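Local coordinates for protein putative cellulase CEL6 (Mycobacterium tuberculosis, PDB 1UP3) that probably hydrolyses internal beta-1,4-glucosidic bonds of cellulose, as a family 6 glycoside hydrolase (endoglucanase), at residues His161-Asn175 against Ile199-Gly211. Sequence-based numbering, arbitrary orientation.
With BGC (beta-D-glucopyranose), chain B; BGC (beta-D-glucopyranose), chain C.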
ATOM      1  N   HIS A 161      -3.127   9.466  -5.892  1.00  5.11           N
ATOM      2  CA  HIS A 161      -4.236   9.033  -6.760  1.00  5.71           C
ATOM      3  C   HIS A 161      -4.644  10.144  -7.690  1.00  5.79           C
ATOM      4  O   HIS A 161      -4.171  11.262  -7.561  1.00  5.85           O
ATOM      5  CB  HIS A 161      -5.411   8.479  -5.938  1.00  5.69           C
ATOM      6  CG  HIS A 161      -6.039   9.466  -5.023  1.00  5.17           C
ATOM      7  ND1 HIS A 161      -6.692  10.600  -5.476  1.00  6.29           N
ATOM      8  CD2 HIS A 161      -6.117   9.494  -3.666  1.00  6.68           C
ATOM      9  CE1 HIS A 161      -7.130  11.278  -4.429  1.00  5.68           C
ATOM     10  NE2 HIS A 161      -6.780  10.638  -3.320  1.00  7.48           N
ATOM     11  N   SER A 162      -5.525   9.811  -8.624  1.00  6.18           N
ATOM     12  CA  SER A 162      -5.883  10.692  -9.731  1.00  6.90           C
ATOM     13  C   SER A 162      -6.625  11.961  -9.321  1.00  8.16           C
ATOM     14  O   SER A 162      -6.830  12.810 -10.186  1.00  8.51           O
ATOM     15  CB  SER A 162      -6.725   9.899 -10.726  1.00  6.96           C
ATOM     16  OG  SER A 162      -7.922   9.480 -10.083  1.00  7.91           O
ATOM     17  N   ARG A 163      -7.050  12.104  -8.059  1.00  8.25           N
ATOM     18  CA  ARG A 163      -7.738  13.314  -7.587  1.00  9.51           C
ATOM     19  C   ARG A 163      -6.948  14.037  -6.482  1.00  8.79           C
ATOM     20  O   ARG A 163      -7.495  14.828  -5.725  1.00 11.30           O
ATOM     21  CB  ARG A 163      -9.152  13.007  -7.113  1.00  9.83           C
ATOM     22  CG  ARG A 163      -9.960  12.307  -8.137  1.00 13.48           C
ATOM     23  CD  ARG A 163     -10.992  13.103  -8.874  1.00 18.04           C
ATOM     24  NE  ARG A 163     -11.772  12.155  -9.692  1.00 19.66           N
ATOM     25  CZ  ARG A 163     -13.027  11.744  -9.438  1.00 23.51           C
ATOM     26  NH1 ARG A 163     -13.744  12.205  -8.406  1.00 26.79           N
ATOM     27  NH2 ARG A 163     -13.597  10.881 -10.251  1.00 22.42           N
ATOM     28  N   TRP A 164      -5.663  13.734  -6.397  1.00  9.00           N
ATOM     29  CA  TRP A 164      -4.804  14.304  -5.370  1.00  8.60           C
ATOM     30  C   TRP A 164      -3.871  15.293  -6.059  1.00  9.60           C
ATOM     31  O   TRP A 164      -4.321  16.406  -6.376  1.00 11.10           O
ATOM     32  CB  TRP A 164      -4.111  13.206  -4.561  1.00  7.64           C
ATOM     33  CG  TRP A 164      -3.641  13.661  -3.229  1.00  8.79           C
ATOM     34  CD1 TRP A 164      -3.384  14.954  -2.823  1.00  8.81           C
ATOM     35  CD2 TRP A 164      -3.393  12.837  -2.092  1.00  7.37           C
ATOM     36  NE1 TRP A 164      -2.989  14.964  -1.504  1.00  9.92           N
ATOM     37  CE2 TRP A 164      -2.983  13.682  -1.034  1.00  8.67           C
ATOM     38  CE3 TRP A 164      -3.476  11.456  -1.856  1.00  6.65           C
ATOM     39  CZ2 TRP A 164      -2.648  13.177   0.229  1.00  8.88           C
ATOM     40  CZ3 TRP A 164      -3.124  10.972  -0.618  1.00  7.03           C
ATOM     41  CH2 TRP A 164      -2.719  11.830   0.401  1.00  8.04           C
ATOM     42  N   LEU A 165      -2.598  14.974  -6.282  1.00  9.88           N
ATOM     43  CA  LEU A 165      -1.729  15.878  -7.049  1.00  9.50           C
ATOM     44  C   LEU A 165      -1.951  15.632  -8.529  1.00  8.54           C
ATOM     45  O   LEU A 165      -2.405  14.577  -8.938  1.00  8.35           O
ATOM     46  CB  LEU A 165      -0.247  15.668  -6.713  1.00  9.78           C
ATOM     47  CG  LEU A 165       0.218  15.786  -5.284  1.00 13.72           C
ATOM     48  CD1 LEU A 165       1.747  15.759  -5.292  1.00 12.94           C
ATOM     49  CD2 LEU A 165      -0.325  17.046  -4.683  1.00 14.89           C
ATOM     50  N   SER A 166      -1.600  16.607  -9.362  1.00  8.73           N
ATOM     51  CA  SER A 166      -1.552  16.370 -10.775  1.00  9.04           C
ATOM     52  C   SER A 166      -0.464  15.377 -11.185  1.00  8.09           C
ATOM     53  O   SER A 166       0.496  15.138 -10.439  1.00  9.12           O
ATOM     54  CB  SER A 166      -1.330  17.667 -11.531  1.00  9.38           C
ATOM     55  OG  SER A 166       0.018  18.059 -11.384  1.00  9.53           O
ATOM     56  N   ALA A 167      -0.637  14.796 -12.362  1.00  8.63           N
ATOM     57  CA  ALA A 167       0.356  13.863 -12.919  1.00  8.12           C
ATOM     58  C   ALA A 167       1.718  14.550 -13.000  1.00  9.88           C
ATOM     59  O   ALA A 167       2.741  13.952 -12.646  1.00  8.70           O
ATOM     60  CB  ALA A 167      -0.048  13.330 -14.269  1.00  7.83           C
ATOM     61  N   GLU A 168       1.730  15.811 -13.423  1.00  9.71           N
ATOM     62  CA  GLU A 168       2.978  16.554 -13.556  1.00 10.92           C
ATOM     63  C   GLU A 168       3.638  16.794 -12.195  1.00 10.23           C
ATOM     64  O   GLU A 168       4.873  16.619 -12.025  1.00 11.33           O
ATOM     65  CB  GLU A 168       2.674  17.875 -14.269  1.00 11.80           C
ATOM     66  CG  GLU A 168       2.189  17.719 -15.726  1.00 12.10           C
ATOM     67  CD  GLU A 168       0.679  17.368 -15.967  1.00 16.96           C
ATOM     68  OE1 GLU A 168      -0.166  17.218 -14.988  1.00 13.49           O
ATOM     69  OE2 GLU A 168       0.300  17.270 -17.201  1.00 16.75           O
ATOM     70  N   ALA A 169       2.853  17.191 -11.207  1.00  9.67           N
ATOM     71  CA  ALA A 169       3.353  17.457  -9.879  1.00  8.90           C
ATOM     72  C   ALA A 169       3.916  16.160  -9.229  1.00  9.34           C
ATOM     73  O   ALA A 169       5.017  16.171  -8.641  1.00  9.78           O
ATOM     74  CB  ALA A 169       2.270  18.067  -9.010  1.00 10.25           C
ATOM     75  N   MET A 170       3.192  15.068  -9.388  1.00  7.86           N
ATOM     76  CA  MET A 170       3.623  13.818  -8.765  1.00  8.34           C
ATOM     77  C   MET A 170       4.829  13.258  -9.532  1.00  8.01           C
ATOM     78  O   MET A 170       5.773  12.741  -8.915  1.00  8.89           O
ATOM     79  CB  MET A 170       2.464  12.845  -8.646  1.00  7.87           C
ATOM     80  CG  MET A 170       2.823  11.553  -7.923  1.00  8.96           C
ATOM     81  SD  MET A 170       3.691  11.733  -6.346  1.00 10.83           S
ATOM     82  CE  MET A 170       2.338  11.980  -5.259  1.00  9.79           C
ATOM     83  N   ALA A 171       4.851  13.365 -10.855  1.00  8.12           N
ATOM     84  CA  ALA A 171       6.004  12.873 -11.604  1.00  8.18           C
ATOM     85  C   ALA A 171       7.261  13.614 -11.171  1.00  8.17           C
ATOM     86  O   ALA A 171       8.334  13.018 -11.106  1.00  9.80           O
ATOM     87  CB  ALA A 171       5.792  13.030 -13.103  1.00  9.05           C
ATOM     88  N   ALA A 172       7.162  14.916 -10.926  1.00  8.73           N
ATOM     89  CA  ALA A 172       8.316  15.678 -10.464  1.00 10.45           C
ATOM     90  C   ALA A 172       8.872  15.125  -9.158  1.00  9.59           C
ATOM     91  O   ALA A 172      10.109  15.002  -8.991  1.00 11.40           O
ATOM     92  CB  ALA A 172       7.978  17.140 -10.301  1.00 11.53           C
ATOM     93  N   ARG A 173       7.990  14.821  -8.222  1.00  8.41           N
ATOM     94  CA  ARG A 173       8.399  14.265  -6.942  1.00  8.53           C
ATOM     95  C   ARG A 173       8.984  12.874  -7.127  1.00  8.28           C
ATOM     96  O   ARG A 173       9.986  12.535  -6.489  1.00  8.76           O
ATOM     97  CB  ARG A 173       7.245  14.271  -5.956  1.00  9.12           C
ATOM     98  CG  ARG A 173       6.766  15.665  -5.636  1.00  9.92           C
ATOM     99  CD  ARG A 173       5.620  15.759  -4.660  1.00 12.03           C
ATOM    100  NE  ARG A 173       5.125  17.130  -4.672  1.00 13.55           N
ATOM    101  CZ  ARG A 173       4.345  17.679  -3.776  1.00 15.33           C
ATOM    102  NH1 ARG A 173       3.918  17.013  -2.713  1.00 11.88           N
ATOM    103  NH2 ARG A 173       3.964  18.937  -3.955  1.00 17.48           N
ATOM    104  N   LEU A 174       8.355  12.036  -7.946  1.00  7.46           N
ATOM    105  CA  LEU A 174       8.896  10.674  -8.182  1.00  6.78           C
ATOM    106  C   LEU A 174      10.281  10.743  -8.814  1.00  7.73           C
ATOM    107  O   LEU A 174      11.171   9.969  -8.458  1.00  8.18           O
ATOM    108  CB  LEU A 174       7.954   9.901  -9.105  1.00  7.11           C
ATOM    109  CG  LEU A 174       6.648   9.459  -8.440  1.00  7.60           C
ATOM    110  CD1 LEU A 174       5.669   8.982  -9.508  1.00  8.91           C
ATOM    111  CD2 LEU A 174       6.879   8.321  -7.455  1.00  8.36           C
ATOM    112  N   ASN A 175      10.465  11.682  -9.745  1.00  8.41           N
ATOM    113  CA  ASN A 175      11.759  11.817 -10.402  1.00 10.07           C
ATOM    114  C   ASN A 175      12.806  12.248  -9.389  1.00 11.90           C
ATOM    115  O   ASN A 175      13.920  11.721  -9.418  1.00 12.62           O
ATOM    116  CB  ASN A 175      11.663  12.742 -11.623  1.00 10.50           C
ATOM    117  CG  ASN A 175      10.990  12.056 -12.799  1.00 11.66           C
ATOM    118  OD1 ASN A 175      11.105  10.815 -12.990  1.00 12.54           O
ATOM    119  ND2 ASN A 175      10.282  12.843 -13.606  1.00 11.70           N
ATOM    120  N   ILE A 199      -5.759   3.976 -14.268  1.00  5.56           N
ATOM    121  CA  ILE A 199      -4.907   3.614 -15.427  1.00  6.52           C
ATOM    122  C   ILE A 199      -4.588   4.855 -16.247  1.00  6.74           C
ATOM    123  O   ILE A 199      -3.441   5.085 -16.662  1.00  6.79           O
ATOM    124  CB  ILE A 199      -5.587   2.529 -16.309  1.00  6.48           C
ATOM    125  CG1 ILE A 199      -5.584   1.173 -15.575  1.00  7.70           C
ATOM    126  CG2 ILE A 199      -4.906   2.407 -17.665  1.00  7.41           C
ATOM    127  CD1 ILE A 199      -6.476   0.133 -16.232  1.00 10.81           C
ATOM    128  N   GLY A 200      -5.592   5.695 -16.505  1.00  5.89           N
ATOM    129  CA  GLY A 200      -5.308   6.905 -17.245  1.00  5.93           C
ATOM    130  C   GLY A 200      -4.261   7.785 -16.561  1.00  6.95           C
ATOM    131  O   GLY A 200      -3.388   8.384 -17.218  1.00  7.56           O
ATOM    132  N   TYR A 201      -4.381   7.895 -15.244  1.00  6.38           N
ATOM    133  CA  TYR A 201      -3.452   8.696 -14.444  1.00  6.56           C
ATOM    134  C   TYR A 201      -2.062   8.065 -14.419  1.00  6.89           C
ATOM    135  O   TYR A 201      -1.046   8.772 -14.619  1.00  5.86           O
ATOM    136  CB  TYR A 201      -4.031   8.832 -13.043  1.00  6.36           C
ATOM    137  CG  TYR A 201      -3.301   9.725 -12.068  1.00  4.63           C
ATOM    138  CD1 TYR A 201      -3.247  11.112 -12.250  1.00  6.27           C
ATOM    139  CD2 TYR A 201      -2.723   9.197 -10.928  1.00  5.57           C
ATOM    140  CE1 TYR A 201      -2.640  11.943 -11.336  1.00  6.71           C
ATOM    141  CE2 TYR A 201      -2.081  10.005 -10.028  1.00  5.63           C
ATOM    142  CZ  TYR A 201      -2.064  11.385 -10.206  1.00  6.03           C
ATOM    143  OH  TYR A 201      -1.404  12.153  -9.262  1.00  7.49           O
ATOM    144  N   GLY A 202      -2.027   6.746 -14.231  1.00  6.77           N
ATOM    145  CA  GLY A 202      -0.790   5.988 -14.228  1.00  6.11           C
ATOM    146  C   GLY A 202      -0.032   6.064 -15.546  1.00  7.04           C
ATOM    147  O   GLY A 202       1.187   6.208 -15.589  1.00  7.07           O
ATOM    148  N   GLU A 203      -0.752   5.946 -16.651  1.00  7.16           N
ATOM    149  CA  GLU A 203      -0.093   6.036 -17.935  1.00  8.24           C
ATOM    150  C   GLU A 203       0.485   7.430 -18.134  1.00  7.58           C
ATOM    151  O   GLU A 203       1.536   7.555 -18.749  1.00  8.67           O
ATOM    152  CB  GLU A 203      -1.063   5.647 -19.060  1.00  9.14           C
ATOM    153  CG  GLU A 203      -1.478   4.165 -19.023  1.00  9.19           C
ATOM    154  CD  GLU A 203      -0.347   3.164 -19.110  1.00 10.36           C
ATOM    155  OE1 GLU A 203       0.528   3.344 -19.997  1.00 12.16           O
ATOM    156  OE2 GLU A 203      -0.337   2.162 -18.320  1.00  9.05           O
ATOM    157  N   ALA A 204      -0.189   8.465 -17.642  1.00  7.05           N
ATOM    158  CA  ALA A 204       0.315   9.841 -17.729  1.00  6.98           C
ATOM    159  C   ALA A 204       1.600   9.999 -16.927  1.00  7.77           C
ATOM    160  O   ALA A 204       2.613  10.531 -17.441  1.00  7.79           O
ATOM    161  CB  ALA A 204      -0.713  10.824 -17.279  1.00  8.08           C
ATOM    162  N   ILE A 205       1.608   9.455 -15.723  1.00  6.75           N
ATOM    163  CA  ILE A 205       2.791   9.563 -14.871  1.00  6.95           C
ATOM    164  C   ILE A 205       3.920   8.740 -15.485  1.00  7.56           C
ATOM    165  O   ILE A 205       5.068   9.174 -15.483  1.00  9.07           O
ATOM    166  CB  ILE A 205       2.505   9.175 -13.420  1.00  6.56           C
ATOM    167  CG1 ILE A 205       1.559  10.198 -12.761  1.00  7.37           C
ATOM    168  CG2 ILE A 205       3.811   8.984 -12.612  1.00  6.67           C
ATOM    169  CD1 ILE A 205       1.177   9.864 -11.340  1.00 10.20           C
ATOM    170  N   SER A 206       3.600   7.563 -15.995  1.00  8.36           N
ATOM    171  CA  SER A 206       4.581   6.718 -16.661  1.00  8.54           C
ATOM    172  C   SER A 206       5.293   7.487 -17.782  1.00  9.30           C
ATOM    173  O   SER A 206       6.514   7.456 -17.896  1.00  9.85           O
ATOM    174  CB  SER A 206       3.936   5.457 -17.201  1.00  8.69           C
ATOM    175  OG  SER A 206       4.887   4.637 -17.875  1.00  9.08           O
ATOM    176  N   GLY A 207       4.530   8.226 -18.584  1.00  9.50           N
ATOM    177  CA  GLY A 207       5.092   9.045 -19.641  1.00 10.95           C
ATOM    178  C   GLY A 207       6.052  10.114 -19.169  1.00 11.81           C
ATOM    179  O   GLY A 207       6.998  10.470 -19.891  1.00 13.52           O
ATOM    180  N   LEU A 208       5.821  10.630 -17.976  1.00 10.56           N
ATOM    181  CA  LEU A 208       6.631  11.691 -17.372  1.00 10.61           C
ATOM    182  C   LEU A 208       7.773  11.183 -16.497  1.00 11.55           C
ATOM    183  O   LEU A 208       8.544  11.976 -15.967  1.00 11.53           O
ATOM    184  CB  LEU A 208       5.720  12.612 -16.553  1.00 11.02           C
ATOM    185  CG  LEU A 208       4.662  13.359 -17.355  1.00 14.09           C
ATOM    186  CD1 LEU A 208       3.628  14.004 -16.440  1.00 15.92           C
ATOM    187  CD2 LEU A 208       5.310  14.407 -18.272  1.00 17.48           C
ATOM    188  N   THR A 209       7.913   9.871 -16.376  1.00 10.90           N
ATOM    189  CA  THR A 209       8.962   9.229 -15.581  1.00 10.86           C
ATOM    190  C   THR A 209       9.702   8.181 -16.396  1.00 12.10           C
ATOM    191  O   THR A 209      10.049   7.110 -15.883  1.00 14.05           O
ATOM    192  CB  THR A 209       8.376   8.551 -14.330  1.00 11.38           C
ATOM    193  OG1 THR A 209       7.288   7.674 -14.719  1.00  9.09           O
ATOM    194  CG2 THR A 209       7.778   9.562 -13.413  1.00 11.69           C
ATOM    195  N   ASN A 210       9.854   8.439 -17.682  1.00 13.67           N
ATOM    196  CA  ASN A 210      10.649   7.551 -18.560  1.00 15.30           C
ATOM    197  C   ASN A 210      10.164   6.113 -18.604  1.00 13.95           C
ATOM    198  O   ASN A 210      10.939   5.179 -18.709  1.00 14.22           O
ATOM    199  CB  ASN A 210      12.128   7.613 -18.168  1.00 16.41           C
ATOM    200  CG  ASN A 210      13.059   7.163 -19.296  1.00 22.38           C
ATOM    201  OD1 ASN A 210      12.941   7.625 -20.440  1.00 27.55           O
ATOM    202  ND2 ASN A 210      13.987   6.240 -18.974  1.00 26.89           N
ATOM    203  N   GLY A 211       8.854   5.931 -18.549  1.00 11.79           N
ATOM    204  CA  GLY A 211       8.250   4.624 -18.745  1.00 11.21           C
ATOM    205  C   GLY A 211       8.150   3.753 -17.516  1.00 11.08           C
ATOM    206  O   GLY A 211       8.095   2.521 -17.641  1.00 11.56           O
TER
HETATM  207  C2  BGC B   3      -7.313  13.502  -1.177  1.00 12.19           C
HETATM  208  C3  BGC B   3      -7.368  12.550  -0.006  1.00  9.87           C
HETATM  209  C4  BGC B   3      -6.378  12.920   1.104  1.00  9.10           C
HETATM  210  C5  BGC B   3      -6.458  14.428   1.454  1.00 11.18           C
HETATM  211  C6  BGC B   3      -5.317  14.832   2.394  1.00 15.87           C
HETATM  212  C1  BGC B   3      -7.400  14.925  -0.647  1.00 11.69           C
HETATM  213  O2  BGC B   3      -8.383  13.200  -2.065  1.00 11.64           O
HETATM  214  O3  BGC B   3      -7.171  11.213  -0.478  1.00  9.31           O
HETATM  215  O4  BGC B   3      -6.684  12.225   2.259  1.00 10.13           O
HETATM  216  O5  BGC B   3      -6.325  15.129   0.259  1.00 15.14           O
HETATM  217  O6  BGC B   3      -5.539  16.189   2.765  1.00 21.22           O
HETATM  218  C2  BGC C   4      -5.890  10.764   4.010  1.00 10.07           C
HETATM  219  C3  BGC C   4      -5.050   9.524   4.278  1.00 10.22           C
HETATM  220  C4  BGC C   4      -5.493   8.370   3.377  1.00  8.66           C
HETATM  221  C5  BGC C   4      -5.524   8.868   1.916  1.00  6.00           C
HETATM  222  C6  BGC C   4      -6.116   7.813   0.973  1.00  6.77           C
HETATM  223  C1  BGC C   4      -5.855  11.108   2.517  1.00  9.85           C
HETATM  224  O2  BGC C   4      -5.472  11.869   4.833  1.00 13.03           O
HETATM  225  O3  BGC C   4      -5.094   9.142   5.643  1.00 10.65           O
HETATM  226  O4  BGC C   4      -4.625   7.236   3.478  1.00  9.94           O
HETATM  227  O5  BGC C   4      -6.339  10.020   1.769  1.00  8.49           O
HETATM  228  O6  BGC C   4      -6.063   8.256  -0.369  1.00  7.16           O
HETATM  229  O   HOH W   1      -1.350  12.093  -6.424  1.00  6.28           O
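A chi1 of -175° swings the Tyr-201 ring away from its own backbone N and out from helix 199-208, so that it lies flat against the turn 161-164, while Ile-205, with CG1 beside its backbone N and opposite the carbonyl carbon, lays that atom next to Ala-167. Helices 167-175 and 199-208 are neighbours in the family 6 alpha/beta barrel, each following a parallel strand; their axes in these segments approach to 9.0 Å at 49°. Ser-162 sits squarely on the tyrosine ring: its CA lies 3.5 Å from the ring centroid, only 7° off the normal, a CH-pi contact. The opposite face carries CD1 of Ile-205, offset toward the rim, so the ring is sandwiched between the turn and its own helix. Tyr-201 OH donates to Leu-165 O at 2.6 Å, approaching from above the carbonyl plane, and accepts from a water 2.8 Å away that in turn takes the N-H groups of His-161 and Leu-165. Tyrosine and water together thus tie down both ends of the loop that brings His-161 and Trp-164 to the sugar. His-161 NE2 donates to O3 of the chain B glucose at 2.9 Å and nearly straight, its ND1 being occupied by Arg-163 N in the ring plane; Trp-164 lays one face against the same sugar.

Further along, the side chain of Ala-167 is a knob in the hole formed by Tyr-201, Ala-204, Ile-205 and Leu-208. One turn on, the helices press close: Ala-171 CB meets Leu-208 CB at 3.5 Å, tighter than usual for two carbons. Leu-174 crosses Ile-205 at about a right angle, both also resting on Phe-185 of strand 184-187. At the far end Asn-175 ND2 donates to Leu-208 O at 3.1 Å, nearly straight and with the acceptor in its amide plane, while OD1 lies against Thr-209 CG2.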